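Local coordinates for protein DNA polymerase (Pyrobaculum calidifontis, PDB 5MDN) that probably catalyses template-directed DNA synthesis as a family B DNA polymerase, adding deoxyribonucleotides to a growing strand and releasing diphosphate, at residues D415-F421 against D562-K568; K591-R595 against Y605-R610. One frame throughout, in Å; residues are numbered along the deposited sequence.

Contact 1 (D415-F421 against D562-K568)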
# COMPACT_ATOMS: atom_id res chain seq x y z
N ASP A 415 -20.63 20.48 11.54
CA ASP A 415 -21.52 19.80 10.59
C ASP A 415 -21.05 19.98 9.15
O ASP A 415 -21.55 20.85 8.44
CB ASP A 415 -22.96 20.31 10.75
CG ASP A 415 -23.58 19.93 12.08
OD1 ASP A 415 -23.26 18.84 12.59
OD2 ASP A 415 -24.38 20.72 12.61
N VAL A 416 -20.11 19.15 8.71
CA VAL A 416 -19.48 19.29 7.40
C VAL A 416 -19.59 17.97 6.67
O VAL A 416 -19.29 16.91 7.23
CB VAL A 416 -18.01 19.73 7.52
CG1 VAL A 416 -17.35 19.76 6.15
CG2 VAL A 416 -17.91 21.09 8.20
N LEU A 417 -20.02 18.02 5.41
CA LEU A 417 -20.05 16.87 4.52
C LEU A 417 -18.92 16.98 3.50
O LEU A 417 -18.70 18.05 2.92
CB LEU A 417 -21.39 16.75 3.80
CG LEU A 417 -22.65 16.57 4.65
CD1 LEU A 417 -23.86 16.34 3.76
CD2 LEU A 417 -22.47 15.41 5.62
N VAL A 418 -18.22 15.88 3.28
CA VAL A 418 -17.18 15.79 2.26
C VAL A 418 -17.75 15.02 1.07
O VAL A 418 -18.15 13.85 1.21
CB VAL A 418 -15.91 15.11 2.80
CG1 VAL A 418 -14.87 14.99 1.70
CG2 VAL A 418 -15.37 15.90 3.98
N LEU A 419 -17.79 15.66 -0.09
CA LEU A 419 -18.33 15.06 -1.30
C LEU A 419 -17.20 14.53 -2.16
O LEU A 419 -16.24 15.25 -2.45
CB LEU A 419 -19.17 16.08 -2.08
CG LEU A 419 -20.40 16.62 -1.35
CD1 LEU A 419 -21.00 17.81 -2.08
CD2 LEU A 419 -21.44 15.52 -1.16
N ASP A 420 -17.32 13.27 -2.58
CA ASP A 420 -16.28 12.60 -3.35
C ASP A 420 -16.47 12.91 -4.83
O ASP A 420 -17.53 12.65 -5.40
CB ASP A 420 -16.33 11.09 -3.11
CG ASP A 420 -15.08 10.38 -3.60
OD1 ASP A 420 -14.18 11.05 -4.14
OD2 ASP A 420 -15.00 9.14 -3.45
N PHE A 421 -15.43 13.46 -5.46
CA PHE A 421 -15.43 13.79 -6.88
C PHE A 421 -14.46 12.92 -7.68
O PHE A 421 -14.05 13.32 -8.77
CB PHE A 421 -15.10 15.27 -7.08
CG PHE A 421 -16.30 16.17 -7.04
CD1 PHE A 421 -16.80 16.64 -5.84
CD2 PHE A 421 -16.92 16.57 -8.22
CE1 PHE A 421 -17.90 17.47 -5.80
CE2 PHE A 421 -18.02 17.41 -8.18
CZ PHE A 421 -18.51 17.86 -6.97
N ASP A 562 -10.18 16.79 -6.29
CA ASP A 562 -10.81 15.49 -6.05
C ASP A 562 -11.99 15.53 -5.08
O ASP A 562 -12.74 14.55 -5.00
CB ASP A 562 -9.76 14.47 -5.58
CG ASP A 562 -9.12 14.83 -4.26
OD1 ASP A 562 -9.35 15.97 -3.78
OD2 ASP A 562 -8.38 13.99 -3.69
N SER A 563 -12.18 16.62 -4.33
CA SER A 563 -13.31 16.70 -3.41
C SER A 563 -13.58 18.16 -3.05
O SER A 563 -12.75 19.04 -3.28
CB SER A 563 -13.06 15.88 -2.14
OG SER A 563 -11.95 16.38 -1.42
N LEU A 564 -14.77 18.40 -2.51
CA LEU A 564 -15.06 19.69 -1.88
C LEU A 564 -15.87 19.47 -0.61
O LEU A 564 -16.71 18.57 -0.54
CB LEU A 564 -15.79 20.65 -2.84
CG LEU A 564 -16.99 20.28 -3.72
CD1 LEU A 564 -18.24 19.96 -2.92
CD2 LEU A 564 -17.27 21.42 -4.69
N PHE A 565 -15.59 20.29 0.40
CA PHE A 565 -16.25 20.20 1.70
C PHE A 565 -17.37 21.23 1.73
O PHE A 565 -17.16 22.40 1.39
CB PHE A 565 -15.27 20.45 2.85
CG PHE A 565 -14.19 19.41 3.01
CD1 PHE A 565 -13.71 18.68 1.92
CD2 PHE A 565 -13.63 19.17 4.25
CE1 PHE A 565 -12.72 17.74 2.08
CE2 PHE A 565 -12.64 18.23 4.42
CZ PHE A 565 -12.18 17.51 3.33
N VAL A 566 -18.56 20.81 2.16
CA VAL A 566 -19.72 21.69 2.22
C VAL A 566 -20.42 21.52 3.56
O VAL A 566 -20.28 20.50 4.24
CB VAL A 566 -20.72 21.44 1.06
CG1 VAL A 566 -20.06 21.70 -0.29
CG2 VAL A 566 -21.27 20.02 1.13
N LYS A 567 -21.19 22.54 3.93
CA LYS A 567 -21.97 22.49 5.16
C LYS A 567 -23.18 21.58 4.99
O LYS A 567 -23.83 21.58 3.94
CB LYS A 567 -22.41 23.90 5.55
CG LYS A 567 -23.09 23.99 6.90
CD LYS A 567 -22.09 23.87 8.04
CE LYS A 567 -21.54 25.22 8.47
NZ LYS A 567 -22.13 25.66 9.76
N LYS A 568 -23.47 20.81 6.03
CA LYS A 568 -24.55 19.83 5.97
C LYS A 568 -25.90 20.54 5.95
O LYS A 568 -26.21 21.32 6.85
CB LYS A 568 -24.47 18.87 7.15
CG LYS A 568 -25.53 17.78 7.17
CD LYS A 568 -25.38 16.90 8.40
CE LYS A 568 -26.44 15.80 8.44
NZ LYS A 568 -26.16 14.71 7.47
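Strands 416-420 and 563-567 run antiparallel at the centre of the polymerase palm sheet. The sequence places motif A of family B polymerases (Asp-Phe-Ser-Ser-Met-Tyr-Pro) from Asp420 onward, and the Tyr-Gly-Asp-Thr-Asp-Ser of motif C ends at Ser563, so the pairing holds the two motifs side by side. Leu417 and Val566 form a hydrogen-bonded pair: Leu417 N gives to Val566 O at 2.8 Å, and Val566 N returns to Leu417 O at 2.9 Å. Near the motifs, Phe421 N reaches Asp562 O (2.9 Å), and at the far end Lys568 N bonds to Asp415 O.

On the face that carries Val416, Val418 and Phe565, Val418 CG2 sits over the Phe565 ring in a CH-pi contact, 3.5 Å from its centroid. The other face carries Leu417, Leu419, Leu564 and Val566. Leu564 has CG between its backbone N and carbonyl carbon (chi1 47°), which brings CD1 to 3.6 Å from Leu419 CD1 and CG equally near Phe421 CE1. Beyond it, Lys568 lays its CB and CG against the Leu417 side chain.

Strand 588-593 flanks 416-420, strand 556-560 flanks 563-567, and helix 528-551 packs on Phe421 and Leu564 through Leu542, Val545 and Val546.

Contact 2 (K591-R595 against Y605-R610); sequences KDYER and YAGLLR
Arg595 O is approached by two groups of the facing strand: Leu608 N donates to it at 2.9 Å, and Gly607 CA brings a CA-H...O contact at 3.5 Å. One step along, Glu594 N bonds to Leu608 O (2.6 Å). These links fall where the chain turns a corner at Glu594, and the short axes of strands 591-593 and 605-609 stand at 89° to each other.

Tyr593 fills the angle between them. With CG anti to its carbonyl carbon (chi1 -69°), the ring lies against the backbone at Gly607, CD1 3.6 Å from Gly607 C, while CE1 rests on Leu609 CD2. Its hydroxyl lies at the edge of the Tyr605 ring, near that ring's plane, and is hydrogen-bonded to Asp615. Cut back to an alanine, the position would probably open a gap beside Gly607 and Leu609 and leave Asp615 without its hydroxyl partner.

Arg610 makes a salt bridge to Asp592: NE points at both carboxylate oxygens in weak bonds, 3.3 Å to Asp592 OD2, with the carboxylate and guanidinium planes 68° apart. Glu594 CA lies over the centre of one guanidinium face, and Arg610 NH2 has a further salt bridge to Asp415.

Strand 416-420 pairs with 588-593, strand 614-617 lies beside 605-609, and helix 628-643 packs on Ala606 and Leu608.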
# COMPACT_ATOMS: atom_id res chain seq x y z
N LYS A 591 -17.49 11.62 3.80
CA LYS A 591 -17.41 11.72 5.25
C LYS A 591 -18.48 12.67 5.76
O LYS A 591 -18.76 13.70 5.13
CB LYS A 591 -16.02 12.20 5.71
CG LYS A 591 -14.89 11.24 5.39
CD LYS A 591 -15.00 9.96 6.21
CE LYS A 591 -13.96 8.94 5.78
NZ LYS A 591 -12.61 9.28 6.30
N ASP A 592 -19.07 12.33 6.91
CA ASP A 592 -20.01 13.20 7.61
C ASP A 592 -19.35 13.57 8.94
O ASP A 592 -19.39 12.79 9.90
CB ASP A 592 -21.35 12.50 7.82
CG ASP A 592 -22.36 13.39 8.54
OD1 ASP A 592 -22.10 14.60 8.70
OD2 ASP A 592 -23.43 12.87 8.94
N TYR A 593 -18.76 14.76 9.00
CA TYR A 593 -18.05 15.21 10.18
C TYR A 593 -18.97 16.03 11.08
O TYR A 593 -19.70 16.90 10.60
CB TYR A 593 -16.83 16.05 9.79
CG TYR A 593 -15.71 15.28 9.14
CD1 TYR A 593 -15.08 14.23 9.80
CD2 TYR A 593 -15.28 15.60 7.86
CE1 TYR A 593 -14.05 13.53 9.21
CE2 TYR A 593 -14.25 14.91 7.26
CZ TYR A 593 -13.64 13.87 7.94
OH TYR A 593 -12.61 13.18 7.34
N GLU A 594 -18.93 15.75 12.38
CA GLU A 594 -19.62 16.60 13.34
C GLU A 594 -18.92 17.95 13.47
O GLU A 594 -19.59 18.99 13.60
CB GLU A 594 -19.69 15.90 14.70
CG GLU A 594 -20.52 16.63 15.74
CD GLU A 594 -20.66 15.83 17.02
OE1 GLU A 594 -20.27 14.65 17.03
OE2 GLU A 594 -21.17 16.39 18.02
N ARG A 595 -17.59 17.96 13.42
CA ARG A 595 -16.81 19.18 13.48
C ARG A 595 -15.49 18.96 12.76
O ARG A 595 -14.98 17.84 12.71
CB ARG A 595 -16.60 19.64 14.93
CG ARG A 595 -16.64 21.15 15.12
CD ARG A 595 -17.03 21.57 16.53
NE ARG A 595 -18.39 21.17 16.88
CZ ARG A 595 -18.70 20.20 17.73
NH1 ARG A 595 -17.74 19.52 18.35
NH2 ARG A 595 -19.97 19.92 17.97
N TYR A 605 -6.17 19.04 8.09
CA TYR A 605 -7.33 19.17 8.96
C TYR A 605 -7.49 17.93 9.81
O TYR A 605 -6.96 16.86 9.51
CB TYR A 605 -8.61 19.43 8.15
CG TYR A 605 -9.09 18.24 7.35
CD1 TYR A 605 -8.60 18.00 6.07
CD2 TYR A 605 -10.05 17.37 7.86
CE1 TYR A 605 -9.03 16.92 5.33
CE2 TYR A 605 -10.49 16.29 7.13
CZ TYR A 605 -9.98 16.06 5.86
OH TYR A 605 -10.42 14.98 5.13
N ALA A 606 -8.25 18.09 10.89
CA ALA A 606 -8.75 16.99 11.69
C ALA A 606 -10.27 17.03 11.67
O ALA A 606 -10.88 18.10 11.56
CB ALA A 606 -8.24 17.06 13.13
N GLY A 607 -10.89 15.86 11.78
CA GLY A 607 -12.33 15.78 11.69
C GLY A 607 -12.94 14.77 12.65
O GLY A 607 -12.38 13.69 12.87
N LEU A 608 -14.09 15.12 13.22
CA LEU A 608 -14.77 14.29 14.21
C LEU A 608 -15.98 13.64 13.54
O LEU A 608 -16.93 14.33 13.16
CB LEU A 608 -15.19 15.13 15.42
CG LEU A 608 -16.03 14.45 16.50
CD1 LEU A 608 -15.30 13.27 17.10
CD2 LEU A 608 -16.43 15.45 17.57
N LEU A 609 -15.94 12.32 13.41
CA LEU A 609 -17.04 11.58 12.80
C LEU A 609 -18.18 11.40 13.80
O LEU A 609 -18.02 11.56 15.01
CB LEU A 609 -16.56 10.22 12.30
CG LEU A 609 -15.50 10.23 11.20
CD1 LEU A 609 -14.88 8.85 11.03
CD2 LEU A 609 -16.10 10.71 9.89
N ARG A 610 -19.36 11.08 13.26
CA ARG A 610 -20.55 10.93 14.10
C ARG A 610 -20.38 9.82 15.13
O ARG A 610 -20.94 9.92 16.23
CB ARG A 610 -21.77 10.66 13.22
CG ARG A 610 -22.10 11.78 12.24
CD ARG A 610 -22.68 12.99 12.95
NE ARG A 610 -22.96 14.08 12.02
CZ ARG A 610 -23.31 15.31 12.39
NH1 ARG A 610 -23.43 15.61 13.68
NH2 ARG A 610 -23.55 16.24 11.48

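In the fold
The centres of contacts 1 and 2 lie about 11 Å apart, and strand 416-420 joins them: one edge pairs with 563-567, the other with 588-593. At this seam Glu594 O accepts from Asp415 N and Val416 O from Tyr593 N, both probable hydrogen bonds of 2.8 Å. Side chains meet too, with the Phe565 and Tyr605 rings edge-to-face and Phe565 CZ 3.6 Å from Tyr605 OH. Contact 2 thus carries the palm sheet round a corner into the sheet of 595-598 and 605-609. It attaches at the Asp415 end of contact 1, whereas motifs A and C lie at the Asp420 end. The magnesium held by Asp7 and Asp363 is away from both.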